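Local coordinates for DNA protection during starvation protein (Brevibacillus brevis, PDB 1N1Q) that probably oxidises Fe(2+) with hydrogen peroxide, stores the iron as mineral inside a hollow twelve-subunit shell and so protects DNA during starvation, at residues A61-S66 with D123-D128. Residues are numbered along the deposited sequence; the frame is centred on the assembly and turned at random.
Sequences AERVLS and DEATAD. With FEO (mu-oxo-diiron), chain E.
With CG opposite the backbone N (chi1 -180°) and a bend at chi2 (57°), the chain of Arg63 leaves its helix toward the start of 124-148 and lays its guanidinium edge against Thr126 and Asp123. NE donates an almost straight bond to Thr126 OG1 (3.1 Å, 170°), close to the guanidinium plane. Alongside it, NH2 forms a salt bridge with Asp123 OD1 at 3.0 Å, meeting the syn side of a carboxylate whose plane is turned well away from that of the guanidinium. Two bonds from neighbouring nitrogens thus fix the rotation of the group, while Ala125 CB sits over one face, off toward the rim. Asp123 is the N-cap of its helix: OD1 also accepts from Thr126 N (3.1 Å), and Thr126 OG1 donates to OD2 (2.6 Å), both approached from above the carboxylate plane. The threonine hydroxyl, accepting from Arg63 NE and donating to Asp123, therefore links arginine and aspartate. One residue before Arg63, Glu62 points elsewhere, binding an iron of the mu-oxo-diiron group through OE2 (2.1 Å) together with Asp58 of the same chain and His31 of a second subunit, in the ferroxidase centre at the dimer interface. Within the four-helix bundle, the contact ties the end of helix 39-66 to the beginning of helix 124-148; Thr126 also packs on Val9 and Leu13 of helix 4-33 and on Ala118 of helix 93-120.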
ATOM      1  N   ALA A  61     -16.794  11.795  15.870  1.00 13.73           N
ATOM      2  CA  ALA A  61     -15.613  12.606  16.141  1.00 13.98           C
ATOM      3  C   ALA A  61     -15.491  13.774  15.161  1.00 14.28           C
ATOM      4  O   ALA A  61     -15.144  14.889  15.539  1.00 13.70           O
ATOM      5  CB  ALA A  61     -14.367  11.743  16.074  1.00 13.74           C
ATOM      6  N   GLU A  62     -15.777  13.519  13.893  1.00 14.53           N
ATOM      7  CA  GLU A  62     -15.679  14.580  12.907  1.00 14.85           C
ATOM      8  C   GLU A  62     -16.780  15.618  13.032  1.00 14.52           C
ATOM      9  O   GLU A  62     -16.587  16.769  12.642  1.00 14.22           O
ATOM     10  CB  GLU A  62     -15.597  13.981  11.498  1.00 15.11           C
ATOM     11  CG  GLU A  62     -14.221  13.373  11.282  1.00 15.88           C
ATOM     12  CD  GLU A  62     -14.032  12.704   9.945  1.00 16.71           C
ATOM     13  OE1 GLU A  62     -15.011  12.565   9.185  1.00 17.04           O
ATOM     14  OE2 GLU A  62     -12.884  12.303   9.665  1.00 15.17           O
ATOM     15  N   ARG A  63     -17.915  15.225  13.600  1.00 13.98           N
ATOM     16  CA  ARG A  63     -18.995  16.177  13.819  1.00 14.08           C
ATOM     17  C   ARG A  63     -18.516  17.086  14.959  1.00 13.70           C
ATOM     18  O   ARG A  63     -18.764  18.295  14.950  1.00 13.60           O
ATOM     19  CB  ARG A  63     -20.298  15.454  14.196  1.00 14.58           C
ATOM     20  CG  ARG A  63     -21.484  16.386  14.439  1.00 14.65           C
ATOM     21  CD  ARG A  63     -21.770  17.265  13.222  1.00 15.56           C
ATOM     22  NE  ARG A  63     -22.661  18.375  13.550  1.00 14.16           N
ATOM     23  CZ  ARG A  63     -22.787  19.473  12.816  1.00 15.89           C
ATOM     24  NH1 ARG A  63     -22.084  19.615  11.701  1.00 16.02           N
ATOM     25  NH2 ARG A  63     -23.592  20.445  13.216  1.00 14.97           N
ATOM     26  N   VAL A  64     -17.820  16.504  15.936  1.00 13.69           N
ATOM     27  CA  VAL A  64     -17.284  17.287  17.053  1.00 13.57           C
ATOM     28  C   VAL A  64     -16.363  18.363  16.483  1.00 13.57           C
ATOM     29  O   VAL A  64     -16.454  19.536  16.839  1.00 13.20           O
ATOM     30  CB  VAL A  64     -16.465  16.404  18.033  1.00 13.54           C
ATOM     31  CG1 VAL A  64     -15.650  17.289  18.983  1.00 14.37           C
ATOM     32  CG2 VAL A  64     -17.397  15.499  18.831  1.00 13.89           C
ATOM     33  N   LEU A  65     -15.472  17.949  15.593  1.00 13.48           N
ATOM     34  CA  LEU A  65     -14.542  18.876  14.963  1.00 14.18           C
ATOM     35  C   LEU A  65     -15.289  19.949  14.164  1.00 14.12           C
ATOM     36  O   LEU A  65     -14.915  21.118  14.181  1.00 13.40           O
ATOM     37  CB  LEU A  65     -13.598  18.115  14.027  1.00 14.49           C
ATOM     38  CG  LEU A  65     -12.573  17.171  14.669  1.00 16.16           C
ATOM     39  CD1 LEU A  65     -12.056  16.184  13.635  1.00 17.79           C
ATOM     40  CD2 LEU A  65     -11.433  17.990  15.253  1.00 17.02           C
ATOM     41  N   SER A  66     -16.348  19.537  13.471  1.00 14.21           N
ATOM     42  CA  SER A  66     -17.146  20.441  12.659  1.00 14.34           C
ATOM     43  C   SER A  66     -17.858  21.523  13.464  1.00 14.83           C
ATOM     44  O   SER A  66     -18.233  22.552  12.903  1.00 14.72           O
ATOM     45  CB  SER A  66     -18.170  19.649  11.845  1.00 14.62           C
ATOM     46  OG  SER A  66     -17.512  18.820  10.903  1.00 14.24           O
ATOM     47  N   ASP A 123     -28.691  23.011  17.223  1.00 20.62           N
ATOM     48  CA  ASP A 123     -27.702  22.262  16.461  1.00 19.76           C
ATOM     49  C   ASP A 123     -28.438  21.045  15.894  1.00 19.48           C
ATOM     50  O   ASP A 123     -28.252  19.912  16.354  1.00 17.65           O
ATOM     51  CB  ASP A 123     -26.545  21.816  17.357  1.00 19.32           C
ATOM     52  CG  ASP A 123     -25.437  21.127  16.572  1.00 18.43           C
ATOM     53  OD1 ASP A 123     -25.642  20.884  15.360  1.00 13.52           O
ATOM     54  OD2 ASP A 123     -24.380  20.823  17.159  1.00 16.51           O
ATOM     55  N   GLU A 124     -29.285  21.307  14.905  1.00 19.01           N
ATOM     56  CA  GLU A 124     -30.090  20.281  14.258  1.00 19.98           C
ATOM     57  C   GLU A 124     -29.260  19.246  13.510  1.00 18.48           C
ATOM     58  O   GLU A 124     -29.630  18.070  13.459  1.00 18.65           O
ATOM     59  CB  GLU A 124     -31.059  20.933  13.281  1.00 21.12           C
ATOM     60  CG  GLU A 124     -32.514  20.541  13.461  1.00 26.55           C
ATOM     61  CD  GLU A 124     -33.117  21.089  14.743  1.00 33.86           C
ATOM     62  OE1 GLU A 124     -32.745  22.219  15.142  1.00 37.06           O
ATOM     63  OE2 GLU A 124     -33.973  20.397  15.340  1.00 39.98           O
ATOM     64  N   ALA A 125     -28.145  19.678  12.929  1.00 17.49           N
ATOM     65  CA  ALA A 125     -27.271  18.766  12.188  1.00 17.07           C
ATOM     66  C   ALA A 125     -26.764  17.679  13.124  1.00 16.38           C
ATOM     67  O   ALA A 125     -26.694  16.502  12.749  1.00 15.42           O
ATOM     68  CB  ALA A 125     -26.098  19.529  11.589  1.00 17.33           C
ATOM     69  N   THR A 126     -26.405  18.067  14.344  1.00 15.51           N
ATOM     70  CA  THR A 126     -25.922  17.091  15.307  1.00 15.25           C
ATOM     71  C   THR A 126     -27.064  16.158  15.708  1.00 15.50           C
ATOM     72  O   THR A 126     -26.890  14.939  15.764  1.00 15.07           O
ATOM     73  CB  THR A 126     -25.359  17.773  16.562  1.00 15.29           C
ATOM     74  OG1 THR A 126     -24.125  18.423  16.231  1.00 13.31           O
ATOM     75  CG2 THR A 126     -25.129  16.751  17.674  1.00 15.04           C
ATOM     76  N   ALA A 127     -28.231  16.737  15.977  1.00 14.84           N
ATOM     77  CA  ALA A 127     -29.393  15.951  16.361  1.00 15.64           C
ATOM     78  C   ALA A 127     -29.715  14.920  15.285  1.00 15.80           C
ATOM     79  O   ALA A 127     -30.002  13.759  15.596  1.00 15.69           O
ATOM     80  CB  ALA A 127     -30.603  16.862  16.589  1.00 15.57           C
ATOM     81  N   ASP A 128     -29.664  15.344  14.024  1.00 16.40           N
ATOM     82  CA  ASP A 128     -29.966  14.451  12.916  1.00 17.45           C
ATOM     83  C   ASP A 128     -29.006  13.265  12.826  1.00 17.62           C
ATOM     84  O   ASP A 128     -29.436  12.132  12.600  1.00 16.41           O
ATOM     85  CB  ASP A 128     -29.951  15.225  11.599  1.00 18.94           C
ATOM     86  CG  ASP A 128     -30.481  14.399  10.437  1.00 21.38           C
ATOM     87  OD1 ASP A 128     -31.683  14.074  10.446  1.00 27.29           O
ATOM     88  OD2 ASP A 128     -29.690  14.067   9.532  1.00 26.74           O
TER
HETATM   89 FE1  FEO E 516     -12.434  10.465   8.823  1.00 15.94          FE
HETATM   90 FE2  FEO E 516     -13.642  11.674   5.951  1.00 45.01          FE
HETATM   91  O   FEO E 516     -12.673  10.272   6.949  1.00 17.18           O
HETATM   92  O   HOH W   1     -11.922  12.689   5.056  1.00 38.80           O